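Local coordinates for cytoplasmic export protein 1 (Saccharomyces cerevisiae, PDB 3VWA) that takes part in nuclear tRNA export, and may collect tRNA from export receptors at the nuclear pore complex and pass aminoacylated tRNA to the translation machinery, at residues 241-246 and 263-268; 245-250 and 285-290; 295-300 and 346-351; 330-333 and 337-340. One frame throughout, in Å; residues are numbered along the deposited sequence.

Contact 1: 241-246 and 263-268; sequences INFYQE and SNLENL
Glu246 and Phe243 of helix 239-248 meet Asn264, Leu265 and Leu268 of helix 255-271 in an antiparallel helix pair, the short segments lying 11.0 Å apart at 154°. The same helix 239-248 also packs on helix 106-122, through Ile241 and Tyr244 on Leu111. Asn264 comes first: its ND2 donates to Glu246 OE1 at 2.5 Å, a length short enough to be read with caution, though the N-H points well at the oxygen (161°). The acceptor lies close to the plane of the Asn264 amide, whereas the amide nitrogen sits on the syn side of Glu246 OE1, tilted 29° from the carboxylate plane; the two planes stand almost at right angles. With Glu246 cut back to an alanine, the Asn264 amide is likely to lose this acceptor and be freer to turn. Next, Leu265 sets its CB 3.7 Å from Phe243 CE1, with Leu265 CD1 close to Phe243 CZ. The ring gets there because Phe243 CG is anti to the backbone N, directing it across the gap. One turn beyond Leu265, Leu268 closes the row, its CD1 4.1 Å from Phe243 CB.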
loop_
_atom_site.group_PDB
_atom_site.type_symbol
_atom_site.label_atom_id
_atom_site.label_comp_id
_atom_site.label_asym_id
_atom_site.label_seq_id
_atom_site.Cartn_x
_atom_site.Cartn_y
_atom_site.Cartn_z
ATOM N N ILE A 241 -19.325 4.325 -6.541
ATOM C CA ILE A 241 -20.292 3.343 -6.986
ATOM C C ILE A 241 -20.120 3.061 -8.498
ATOM O O ILE A 241 -20.032 1.893 -8.927
ATOM C CB ILE A 241 -21.720 3.781 -6.638
ATOM C CG1 ILE A 241 -21.912 3.648 -5.129
ATOM C CG2 ILE A 241 -22.743 2.914 -7.380
ATOM C CD1 ILE A 241 -23.315 3.939 -4.661
ATOM N N ASN A 242 -20.020 4.134 -9.288
ATOM C CA ASN A 242 -19.778 4.005 -10.727
ATOM C C ASN A 242 -18.397 3.420 -11.032
ATOM O O ASN A 242 -18.233 2.590 -11.906
ATOM C CB ASN A 242 -19.928 5.360 -11.431
ATOM C CG ASN A 242 -21.338 5.946 -11.286
ATOM O OD1 ASN A 242 -21.617 6.711 -10.353
ATOM N ND2 ASN A 242 -22.248 5.557 -12.200
ATOM N N PHE A 243 -17.375 3.875 -10.342
ATOM C CA PHE A 243 -16.065 3.393 -10.707
ATOM C C PHE A 243 -15.909 1.865 -10.441
ATOM O O PHE A 243 -15.314 1.127 -11.235
ATOM C CB PHE A 243 -14.992 4.238 -10.069
ATOM C CG PHE A 243 -13.625 3.719 -10.283
ATOM C CD1 PHE A 243 -13.017 3.832 -11.526
ATOM C CD2 PHE A 243 -12.978 3.029 -9.272
ATOM C CE1 PHE A 243 -11.778 3.303 -11.719
ATOM C CE2 PHE A 243 -11.716 2.523 -9.446
ATOM C CZ PHE A 243 -11.114 2.655 -10.680
ATOM N N TYR A 244 -16.508 1.414 -9.353
ATOM C CA TYR A 244 -16.477 0.060 -8.969
ATOM C C TYR A 244 -17.152 -0.839 -10.047
ATOM O O TYR A 244 -16.674 -1.885 -10.354
ATOM C CB TYR A 244 -17.177 -0.052 -7.621
ATOM C CG TYR A 244 -17.387 -1.473 -7.183
ATOM C CD1 TYR A 244 -16.306 -2.263 -6.769
ATOM C CD2 TYR A 244 -18.656 -2.036 -7.210
ATOM C CE1 TYR A 244 -16.485 -3.565 -6.379
ATOM C CE2 TYR A 244 -18.857 -3.344 -6.813
ATOM C CZ TYR A 244 -17.737 -4.093 -6.400
ATOM O OH TYR A 244 -17.893 -5.376 -5.973
ATOM N N GLN A 245 -18.255 -0.400 -10.614
ATOM C CA GLN A 245 -18.871 -1.098 -11.702
ATOM C C GLN A 245 -17.951 -1.271 -12.935
ATOM O O GLN A 245 -17.941 -2.359 -13.536
ATOM C CB GLN A 245 -20.212 -0.452 -12.074
ATOM C CG GLN A 245 -20.953 -1.167 -13.184
ATOM C CD GLN A 245 -22.150 -0.403 -13.720
ATOM O OE1 GLN A 245 -22.826 0.329 -12.985
ATOM N NE2 GLN A 245 -22.431 -0.582 -15.010
ATOM N N GLU A 246 -17.214 -0.213 -13.300
ATOM C CA GLU A 246 -16.200 -0.277 -14.349
ATOM C C GLU A 246 -15.138 -1.299 -13.992
ATOM O O GLU A 246 -14.782 -2.150 -14.815
ATOM C CB GLU A 246 -15.481 1.076 -14.534
ATOM C CG GLU A 246 -16.239 2.167 -15.246
ATOM C CD GLU A 246 -15.460 3.474 -15.226
ATOM O OE1 GLU A 246 -14.540 3.660 -16.049
ATOM O OE2 GLU A 246 -15.774 4.337 -14.376
ATOM N N SER A 263 -7.902 5.582 -17.063
ATOM C CA SER A 263 -8.052 7.030 -17.252
ATOM C C SER A 263 -9.089 7.692 -16.346
ATOM O O SER A 263 -8.880 8.826 -15.828
ATOM C CB SER A 263 -8.347 7.315 -18.704
ATOM O OG SER A 263 -7.169 6.918 -19.387
ATOM N N ASN A 264 -10.188 6.996 -16.133
ATOM C CA ASN A 264 -11.193 7.454 -15.181
ATOM C C ASN A 264 -10.624 7.431 -13.758
ATOM O O ASN A 264 -10.828 8.371 -12.970
ATOM C CB ASN A 264 -12.443 6.580 -15.258
ATOM C CG ASN A 264 -13.286 6.941 -16.437
ATOM O OD1 ASN A 264 -13.110 8.022 -16.997
ATOM N ND2 ASN A 264 -14.230 6.061 -16.819
ATOM N N LEU A 265 -9.850 6.384 -13.458
ATOM C CA LEU A 265 -9.230 6.279 -12.144
ATOM C C LEU A 265 -8.301 7.450 -11.937
ATOM O O LEU A 265 -8.326 8.076 -10.883
ATOM C CB LEU A 265 -8.500 4.962 -11.976
ATOM C CG LEU A 265 -7.491 4.802 -10.814
ATOM C CD1 LEU A 265 -8.179 5.013 -9.472
ATOM C CD2 LEU A 265 -6.861 3.400 -10.860
ATOM N N GLU A 266 -7.490 7.747 -12.939
ATOM C CA GLU A 266 -6.580 8.866 -12.834
ATOM C C GLU A 266 -7.262 10.225 -12.581
ATOM O O GLU A 266 -6.687 11.050 -11.903
ATOM C CB GLU A 266 -5.744 9.002 -14.113
ATOM C CG GLU A 266 -4.719 10.156 -14.141
ATOM C CD GLU A 266 -4.302 10.516 -15.581
ATOM O OE1 GLU A 266 -4.722 9.810 -16.523
ATOM O OE2 GLU A 266 -3.592 11.516 -15.803
ATOM N N ASN A 267 -8.420 10.480 -13.197
ATOM C CA ASN A 267 -9.060 11.812 -13.097
ATOM C C ASN A 267 -9.679 12.014 -11.728
ATOM O O ASN A 267 -9.668 13.125 -11.173
ATOM C CB ASN A 267 -10.160 12.009 -14.112
ATOM C CG ASN A 267 -9.636 12.427 -15.463
ATOM O OD1 ASN A 267 -10.118 11.929 -16.478
ATOM N ND2 ASN A 267 -8.667 13.365 -15.499
ATOM N N LEU A 268 -10.274 10.944 -11.233
ATOM C CA LEU A 268 -10.727 10.899 -9.860
ATOM C C LEU A 268 -9.607 11.067 -8.827
ATOM O O LEU A 268 -9.820 11.689 -7.764
ATOM C CB LEU A 268 -11.358 9.555 -9.597
ATOM C CG LEU A 268 -12.693 9.227 -10.221
ATOM C CD1 LEU A 268 -12.968 7.775 -9.842
ATOM C CD2 LEU A 268 -13.818 10.171 -9.726
#

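Contact 2: 245-250 and 285-290; sequences QELREL and ENFIIP
Leu247 and Ile288 bring their CA atoms to 7.9 Å, the nearest backbone approach where the last turn of helix 239-248 packs on helix 283-303, a member of the helical array that follows the kinase-like part; the second helix makes a wider pi-type turn at 285-288 and is kinked at Pro290, whose N has no bond to the turn before. The pi-type turn coincides with unusual backbone angles at Phe287, whose side chain points at the facing segment. Its ring receives Leu247 CG over one face in a CH-pi contact: CG lies 4.0 Å from the centroid of the Phe287 ring and only 13° off the ring normal, displaced from the centre toward the CE1/CZ side. The CD2 branch of Leu247 passes beyond the ring and reaches Ile288 CG1 at 3.7 Å, those two side chains crossing at about a right angle. Leu247 holds chi1 at -148°, about 30° from staggered, which may reflect the fit between ring and isoleucine. Phe287 also has Lys141 as a cation-pi partner, and the neighbouring Asn286 ND2 bonds to Ile140 O, so this end of helix 283-303 is tied to a loop of the N-terminal part. At the far rim of the ring, Phe287 CZ stands 4.2 Å from Arg248 N, an oblique approach.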
loop_
_atom_site.group_PDB
_atom_site.type_symbol
_atom_site.label_atom_id
_atom_site.label_comp_id
_atom_site.label_asym_id
_atom_site.label_seq_id
_atom_site.Cartn_x
_atom_site.Cartn_y
_atom_site.Cartn_z
ATOM N N GLN A 245 -18.255 -0.400 -10.614
ATOM C CA GLN A 245 -18.871 -1.098 -11.702
ATOM C C GLN A 245 -17.951 -1.271 -12.935
ATOM O O GLN A 245 -17.941 -2.359 -13.536
ATOM C CB GLN A 245 -20.212 -0.452 -12.074
ATOM C CG GLN A 245 -20.953 -1.167 -13.184
ATOM C CD GLN A 245 -22.150 -0.403 -13.720
ATOM O OE1 GLN A 245 -22.826 0.329 -12.985
ATOM N NE2 GLN A 245 -22.431 -0.582 -15.010
ATOM N N GLU A 246 -17.214 -0.213 -13.300
ATOM C CA GLU A 246 -16.200 -0.277 -14.349
ATOM C C GLU A 246 -15.138 -1.299 -13.992
ATOM O O GLU A 246 -14.782 -2.150 -14.815
ATOM C CB GLU A 246 -15.481 1.076 -14.534
ATOM C CG GLU A 246 -16.239 2.167 -15.246
ATOM C CD GLU A 246 -15.460 3.474 -15.226
ATOM O OE1 GLU A 246 -14.540 3.660 -16.049
ATOM O OE2 GLU A 246 -15.774 4.337 -14.376
ATOM N N LEU A 247 -14.645 -1.216 -12.757
ATOM C CA LEU A 247 -13.582 -2.054 -12.290
ATOM C C LEU A 247 -13.949 -3.527 -12.386
ATOM O O LEU A 247 -13.183 -4.326 -12.943
ATOM C CB LEU A 247 -13.272 -1.709 -10.840
ATOM C CG LEU A 247 -11.838 -1.849 -10.367
ATOM C CD1 LEU A 247 -10.863 -1.197 -11.334
ATOM C CD2 LEU A 247 -11.760 -1.175 -8.980
ATOM N N ARG A 248 -15.112 -3.874 -11.849
ATOM C CA ARG A 248 -15.643 -5.227 -11.898
ATOM C C ARG A 248 -15.769 -5.805 -13.289
ATOM O O ARG A 248 -15.765 -7.001 -13.416
ATOM C CB ARG A 248 -17.063 -5.251 -11.374
ATOM C CG ARG A 248 -17.254 -5.806 -9.994
ATOM C CD ARG A 248 -18.632 -5.326 -9.579
ATOM N NE ARG A 248 -19.574 -6.405 -9.333
ATOM C CZ ARG A 248 -20.898 -6.254 -9.303
ATOM N NH1 ARG A 248 -21.671 -7.302 -9.040
ATOM N NH2 ARG A 248 -21.456 -5.067 -9.540
ATOM N N GLU A 249 -15.922 -4.946 -14.293
ATOM C CA GLU A 249 -16.123 -5.341 -15.677
ATOM C C GLU A 249 -14.839 -5.227 -16.447
ATOM O O GLU A 249 -14.802 -5.430 -17.660
ATOM C CB GLU A 249 -17.163 -4.419 -16.316
ATOM C CG GLU A 249 -18.577 -4.873 -16.031
ATOM C CD GLU A 249 -19.631 -4.009 -16.701
ATOM O OE1 GLU A 249 -19.354 -3.334 -17.719
ATOM O OE2 GLU A 249 -20.757 -4.021 -16.199
ATOM N N LEU A 250 -13.768 -4.906 -15.744
ATOM C CA LEU A 250 -12.516 -4.646 -16.408
ATOM C C LEU A 250 -12.152 -5.750 -17.404
ATOM O O LEU A 250 -11.745 -5.448 -18.502
ATOM C CB LEU A 250 -11.387 -4.443 -15.390
ATOM C CG LEU A 250 -10.083 -3.887 -15.906
ATOM C CD1 LEU A 250 -10.181 -2.439 -16.453
ATOM C CD2 LEU A 250 -9.028 -3.959 -14.820
ATOM N N GLU A 285 -5.434 -1.942 -2.269
ATOM C CA GLU A 285 -4.272 -2.842 -2.210
ATOM C C GLU A 285 -4.377 -4.017 -3.163
ATOM O O GLU A 285 -3.406 -4.349 -3.833
ATOM C CB GLU A 285 -4.078 -3.396 -0.785
ATOM C CG GLU A 285 -3.857 -2.367 0.310
ATOM C CD GLU A 285 -5.157 -1.784 0.882
ATOM O OE1 GLU A 285 -6.220 -1.900 0.236
ATOM O OE2 GLU A 285 -5.137 -1.197 1.991
ATOM N N ASN A 286 -5.531 -4.666 -3.212
ATOM C CA ASN A 286 -5.638 -5.946 -3.899
ATOM C C ASN A 286 -6.556 -5.934 -5.105
ATOM O O ASN A 286 -6.751 -6.964 -5.712
ATOM C CB ASN A 286 -6.100 -7.054 -2.930
ATOM C CG ASN A 286 -5.158 -7.216 -1.743
ATOM O OD1 ASN A 286 -3.938 -7.104 -1.880
ATOM N ND2 ASN A 286 -5.724 -7.385 -0.566
ATOM N N PHE A 287 -7.129 -4.793 -5.460
ATOM C CA PHE A 287 -7.958 -4.746 -6.657
ATOM C C PHE A 287 -7.379 -3.668 -7.540
ATOM O O PHE A 287 -6.834 -3.961 -8.628
ATOM C CB PHE A 287 -9.433 -4.447 -6.301
ATOM C CG PHE A 287 -10.421 -4.894 -7.337
ATOM C CD1 PHE A 287 -10.009 -5.270 -8.610
ATOM C CD2 PHE A 287 -11.796 -4.897 -7.049
ATOM C CE1 PHE A 287 -10.932 -5.649 -9.569
ATOM C CE2 PHE A 287 -12.725 -5.300 -8.005
ATOM C CZ PHE A 287 -12.292 -5.670 -9.264
ATOM N N ILE A 288 -7.456 -2.413 -7.071
ATOM C CA ILE A 288 -7.010 -1.303 -7.910
ATOM C C ILE A 288 -5.523 -1.379 -8.328
ATOM O O ILE A 288 -5.198 -1.330 -9.530
ATOM C CB ILE A 288 -7.384 0.084 -7.299
ATOM C CG1 ILE A 288 -8.896 0.211 -7.148
ATOM C CG2 ILE A 288 -6.854 1.192 -8.161
ATOM C CD1 ILE A 288 -9.363 1.434 -6.370
ATOM N N ILE A 289 -4.623 -1.481 -7.350
ATOM C CA ILE A 289 -3.182 -1.445 -7.631
ATOM C C ILE A 289 -2.681 -2.557 -8.589
ATOM O O ILE A 289 -1.911 -2.278 -9.498
ATOM C CB ILE A 289 -2.317 -1.443 -6.336
ATOM C CG1 ILE A 289 -2.386 -0.086 -5.576
ATOM C CG2 ILE A 289 -0.882 -1.642 -6.691
ATOM C CD1 ILE A 289 -1.730 -0.150 -4.202
ATOM N N PRO A 290 -3.033 -3.831 -8.328
ATOM C CA PRO A 290 -2.587 -4.864 -9.207
ATOM C C PRO A 290 -3.159 -4.735 -10.612
ATOM O O PRO A 290 -2.431 -5.021 -11.553
ATOM C CB PRO A 290 -3.050 -6.191 -8.531
ATOM C CG PRO A 290 -3.769 -5.825 -7.294
ATOM C CD PRO A 290 -3.800 -4.326 -7.162
#

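Contact 3: 295-300 and 346-351; sequences IIKLLM and ITQSFK
Two helices of the alpha-solenoid running in the same general direction, 283-303 and 342-351, pack here through Met300 and Lys297 on one and Gln348 and Ser349 on the other. Their short segments are 10.6 Å apart and run at 30°, consistent with helices stacked side by side in an alpha-solenoid; the assigned HEAT repeats begin further along the chain. Met300 is present as selenomethionine, a label used for the crystal work. Its chain is extended beyond CG, which carries the methyl end onto the neighbouring helix: Met300 CE lies 3.4 Å from Ser349 CB, tighter than usual for two carbons, and Met300 SE is 3.7 Å from Ser349 N. Gln348 spans the gap in the reverse direction. Its NE2 rests 3.8 Å from Met300 CB, while Gln348 OE1 lies 3.9 Å from Lys297 CG, the lysine and glutamine crossing at about a right angle. These are van der Waals contacts of an amide end against aliphatic carbons. Shortening Gln348 to an alanine is likely to open a gap beside Met300 CB and leave Lys297 CG without its neighbour. Leu321 of helix 321-335 also touches Met300. The hydroxyl of Ser349 is turned back to its own helix by chi1 74°: Ser349 OG donates to Ile346 O at 2.9 Å, and that carbonyl also accepts from Phe350 N.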
loop_
_atom_site.group_PDB
_atom_site.type_symbol
_atom_site.label_atom_id
_atom_site.label_comp_id
_atom_site.label_asym_id
_atom_site.label_seq_id
_atom_site.Cartn_x
_atom_site.Cartn_y
_atom_site.Cartn_z
ATOM N N ILE A 295 -1.869 -2.971 -16.295
ATOM C CA ILE A 295 -2.040 -2.083 -17.458
ATOM C C ILE A 295 -0.775 -1.329 -17.751
ATOM O O ILE A 295 -0.441 -1.141 -18.915
ATOM C CB ILE A 295 -3.258 -1.166 -17.332
ATOM C CG1 ILE A 295 -4.505 -2.016 -17.579
ATOM C CG2 ILE A 295 -3.193 -0.026 -18.390
ATOM C CD1 ILE A 295 -5.621 -1.749 -16.586
ATOM N N ILE A 296 -0.028 -0.974 -16.697
ATOM C CA ILE A 296 1.263 -0.321 -16.851
ATOM C C ILE A 296 2.307 -1.179 -17.590
ATOM O O ILE A 296 3.044 -0.674 -18.473
ATOM C CB ILE A 296 1.886 0.153 -15.502
ATOM C CG1 ILE A 296 1.118 1.377 -14.945
ATOM C CG2 ILE A 296 3.332 0.550 -15.730
ATOM C CD1 ILE A 296 1.394 1.682 -13.486
ATOM N N LYS A 297 2.398 -2.456 -17.222
ATOM C CA LYS A 297 3.340 -3.374 -17.909
ATOM C C LYS A 297 3.017 -3.441 -19.396
ATOM O O LYS A 297 3.921 -3.349 -20.231
ATOM C CB LYS A 297 3.288 -4.781 -17.297
ATOM C CG LYS A 297 3.786 -4.841 -15.864
ATOM C CD LYS A 297 3.434 -6.166 -15.193
ATOM C CE LYS A 297 3.875 -6.158 -13.727
ATOM N NZ LYS A 297 2.935 -6.922 -12.843
ATOM N N LEU A 298 1.735 -3.561 -19.736
ATOM C CA LEU A 298 1.357 -3.576 -21.146
ATOM C C LEU A 298 1.855 -2.334 -21.864
ATOM O O LEU A 298 2.480 -2.426 -22.918
ATOM C CB LEU A 298 -0.148 -3.772 -21.373
ATOM C CG LEU A 298 -0.751 -5.183 -21.584
ATOM C CD1 LEU A 298 0.202 -6.105 -22.358
ATOM C CD2 LEU A 298 -1.247 -5.841 -20.280
ATOM N N LEU A 299 1.606 -1.166 -21.283
ATOM C CA LEU A 299 2.022 0.084 -21.904
ATOM C C LEU A 299 3.546 0.185 -22.074
ATOM O O LEU A 299 4.031 0.832 -22.994
ATOM C CB LEU A 299 1.556 1.244 -21.051
ATOM C CG LEU A 299 0.067 1.396 -20.876
ATOM C CD1 LEU A 299 -0.112 2.546 -19.906
ATOM C CD2 LEU A 299 -0.571 1.683 -22.223
HETATM N N MSE A 300 4.283 -0.428 -21.151
HETATM C CA MSE A 300 5.739 -0.352 -21.129
HETATM C C MSE A 300 6.296 -1.248 -22.202
HETATM O O MSE A 300 7.311 -0.934 -22.810
HETATM C CB MSE A 300 6.229 -0.754 -19.741
HETATM C CG MSE A 300 6.233 0.489 -18.864
HETATM SE SE MSE A 300 7.215 0.072 -17.191
HETATM C CE MSE A 300 6.364 1.600 -16.305
ATOM N N ILE A 346 9.217 -2.198 -11.466
ATOM C CA ILE A 346 10.086 -1.077 -11.169
ATOM C C ILE A 346 11.347 -1.218 -12.004
ATOM O O ILE A 346 11.793 -0.260 -12.585
ATOM C CB ILE A 346 10.395 -0.996 -9.661
ATOM C CG1 ILE A 346 9.135 -0.555 -8.903
ATOM C CG2 ILE A 346 11.606 -0.113 -9.373
ATOM C CD1 ILE A 346 8.688 0.859 -9.170
ATOM N N THR A 347 11.857 -2.436 -12.117
ATOM C CA THR A 347 12.976 -2.752 -13.064
ATOM C C THR A 347 12.754 -2.329 -14.509
ATOM O O THR A 347 13.604 -1.674 -15.131
ATOM C CB THR A 347 13.293 -4.249 -13.036
ATOM O OG1 THR A 347 13.740 -4.565 -11.726
ATOM C CG2 THR A 347 14.424 -4.607 -14.036
ATOM N N GLN A 348 11.594 -2.696 -15.034
ATOM C CA GLN A 348 11.183 -2.399 -16.394
ATOM C C GLN A 348 11.085 -0.898 -16.580
ATOM O O GLN A 348 11.516 -0.302 -17.600
ATOM C CB GLN A 348 9.792 -3.040 -16.559
ATOM C CG GLN A 348 9.616 -3.983 -17.738
ATOM C CD GLN A 348 8.162 -4.016 -18.237
ATOM O OE1 GLN A 348 7.205 -3.896 -17.460
ATOM N NE2 GLN A 348 7.999 -4.149 -19.550
ATOM N N SER A 349 10.540 -0.241 -15.564
ATOM C CA SER A 349 10.413 1.188 -15.658
ATOM C C SER A 349 11.756 1.926 -15.627
ATOM O O SER A 349 11.881 2.937 -16.278
ATOM C CB SER A 349 9.367 1.704 -14.679
ATOM O OG SER A 349 9.849 1.688 -13.349
ATOM N N PHE A 350 12.770 1.368 -14.957
ATOM C CA PHE A 350 14.157 1.903 -14.994
ATOM C C PHE A 350 14.855 1.727 -16.344
ATOM O O PHE A 350 15.654 2.578 -16.755
ATOM C CB PHE A 350 15.010 1.341 -13.829
ATOM C CG PHE A 350 14.982 2.223 -12.576
ATOM C CD1 PHE A 350 15.860 3.307 -12.452
ATOM C CD2 PHE A 350 14.032 2.024 -11.569
ATOM C CE1 PHE A 350 15.830 4.170 -11.350
ATOM C CE2 PHE A 350 14.010 2.871 -10.448
ATOM C CZ PHE A 350 14.916 3.936 -10.323
ATOM N N LYS A 351 14.516 0.651 -17.047
ATOM C CA LYS A 351 15.008 0.413 -18.398
ATOM C C LYS A 351 14.297 1.310 -19.416
ATOM O O LYS A 351 14.776 1.457 -20.527
ATOM C CB LYS A 351 14.760 -1.035 -18.840
ATOM C CG LYS A 351 15.446 -2.157 -18.080
ATOM C CD LYS A 351 15.128 -3.463 -18.800
ATOM C CE LYS A 351 16.075 -4.591 -18.428
ATOM N NZ LYS A 351 15.695 -5.256 -17.144
#

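Contact 4: 330-333 and 337-340; sequences DLTS and TFPV
Thr332 O, in the last turns of helix 321-335, accepts the backbone N-H of Thr337 and, weakly, the hydroxyl of Thr335, whose better acceptor is Leu331 O. The Thr337 N to Thr332 O bond is 3.2 Å long with an N-H...O angle of 145°, and the donor is tilted only 15° from the carbonyl plane. It spans five residues, one more than an alpha-helical bond, and so draws the chain leaving the helix back against it. The side chain of Thr332 packs against the returning chain. Its chi1 of 44° turns OG1 toward the helix, where the hydroxyl bonds to Val328 O, and leaves the carbon side for the loop. Thr332 CB comes 3.2 Å from the backbone oxygen Thr337 O. Thr332 CB also meets the Phe338 ring obliquely, CE2 at 3.7 Å. Further on, Thr332 CG2 lies 4.1 Å from Pro339 CD. Thr337 OG1 has its own partner in Thr335 OG1, and the Phe338 ring also meets that of Phe342. With Thr337, Phe338 and Pro339 all extended in backbone angles, this is a helix C-terminal end folding into the short linker between consecutive helices, 321-335 and 342-351, of an alpha-solenoid.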
loop_
_atom_site.group_PDB
_atom_site.type_symbol
_atom_site.label_atom_id
_atom_site.label_comp_id
_atom_site.label_asym_id
_atom_site.label_seq_id
_atom_site.Cartn_x
_atom_site.Cartn_y
_atom_site.Cartn_z
ATOM N N ASP A 330 2.597 6.091 -5.316
ATOM C CA ASP A 330 1.856 6.725 -4.211
ATOM C C ASP A 330 1.053 5.735 -3.396
ATOM O O ASP A 330 1.233 5.624 -2.199
ATOM C CB ASP A 330 0.905 7.847 -4.700
ATOM C CG ASP A 330 0.140 8.535 -3.531
ATOM O OD1 ASP A 330 -0.959 9.084 -3.768
ATOM O OD2 ASP A 330 0.633 8.568 -2.376
ATOM N N LEU A 331 0.163 4.990 -4.029
ATOM C CA LEU A 331 -0.770 4.188 -3.233
ATOM C C LEU A 331 -0.113 2.977 -2.574
ATOM O O LEU A 331 -0.570 2.551 -1.515
ATOM C CB LEU A 331 -1.972 3.764 -4.057
ATOM C CG LEU A 331 -2.907 4.895 -4.484
ATOM C CD1 LEU A 331 -3.999 4.273 -5.316
ATOM C CD2 LEU A 331 -3.488 5.655 -3.288
ATOM N N THR A 332 0.894 2.399 -3.237
ATOM C CA THR A 332 1.620 1.226 -2.705
ATOM C C THR A 332 2.347 1.693 -1.459
ATOM O O THR A 332 2.257 1.051 -0.417
ATOM C CB THR A 332 2.671 0.597 -3.672
ATOM O OG1 THR A 332 3.446 1.609 -4.308
ATOM C CG2 THR A 332 2.007 -0.270 -4.777
ATOM N N SER A 333 3.019 2.827 -1.557
ATOM C CA SER A 333 3.718 3.385 -0.410
ATOM C C SER A 333 2.741 3.698 0.719
ATOM O O SER A 333 2.966 3.293 1.847
ATOM C CB SER A 333 4.504 4.638 -0.786
ATOM O OG SER A 333 4.903 5.344 0.394
ATOM N N THR A 337 1.757 -1.857 0.801
ATOM C CA THR A 337 1.490 -3.123 0.121
ATOM C C THR A 337 2.033 -3.037 -1.306
ATOM O O THR A 337 2.025 -1.980 -1.904
ATOM C CB THR A 337 -0.031 -3.393 -0.029
ATOM O OG1 THR A 337 -0.649 -2.249 -0.642
ATOM C CG2 THR A 337 -0.718 -3.710 1.337
ATOM N N PHE A 338 2.414 -4.167 -1.871
ATOM C CA PHE A 338 3.200 -4.217 -3.085
ATOM C C PHE A 338 2.850 -5.511 -3.762
ATOM O O PHE A 338 2.983 -6.555 -3.153
ATOM C CB PHE A 338 4.691 -4.235 -2.695
ATOM C CG PHE A 338 5.136 -2.974 -2.040
ATOM C CD1 PHE A 338 5.157 -2.863 -0.652
ATOM C CD2 PHE A 338 5.470 -1.883 -2.799
ATOM C CE1 PHE A 338 5.496 -1.676 -0.037
ATOM C CE2 PHE A 338 5.850 -0.694 -2.196
ATOM C CZ PHE A 338 5.858 -0.595 -0.802
ATOM N N PRO A 339 2.381 -5.461 -5.013
ATOM C CA PRO A 339 1.905 -6.716 -5.622
ATOM C C PRO A 339 3.044 -7.594 -6.111
ATOM O O PRO A 339 4.143 -7.109 -6.343
ATOM C CB PRO A 339 1.087 -6.233 -6.835
ATOM C CG PRO A 339 1.680 -4.890 -7.137
ATOM C CD PRO A 339 2.049 -4.280 -5.835
ATOM N N VAL A 340 2.766 -8.884 -6.270
ATOM C CA VAL A 340 3.728 -9.818 -6.843
ATOM C C VAL A 340 4.237 -9.240 -8.148
ATOM O O VAL A 340 3.468 -8.871 -9.009
ATOM C CB VAL A 340 3.140 -11.261 -6.965
ATOM C CG1 VAL A 340 3.928 -12.136 -7.930
ATOM C CG2 VAL A 340 3.146 -11.922 -5.605
#

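Overall arrangement
Contacts 1 and 2 both start from helix 239-248, at the border between the N-terminal kinase-like part and the helical array. The first closes the 16-residue span leading into helix 255-271, the second the longer excursion to helix 283-303; they touch where Leu265 CD2 lies 3.5 Å from Ile288 CG2. Helix 283-303 carries on to contact 3, whose centre is about 19 Å from that of contact 2, and which joins it to helix 342-351. Contact 4, a local closure after helix 321-335, falls within the span that contact 3 bridges. It meets contact 2 through Ile289 CG2 and Thr332 CG2, 3.7 Å apart. Together they link the kinase-like part to the first helices of the probable HEAT-type solenoid.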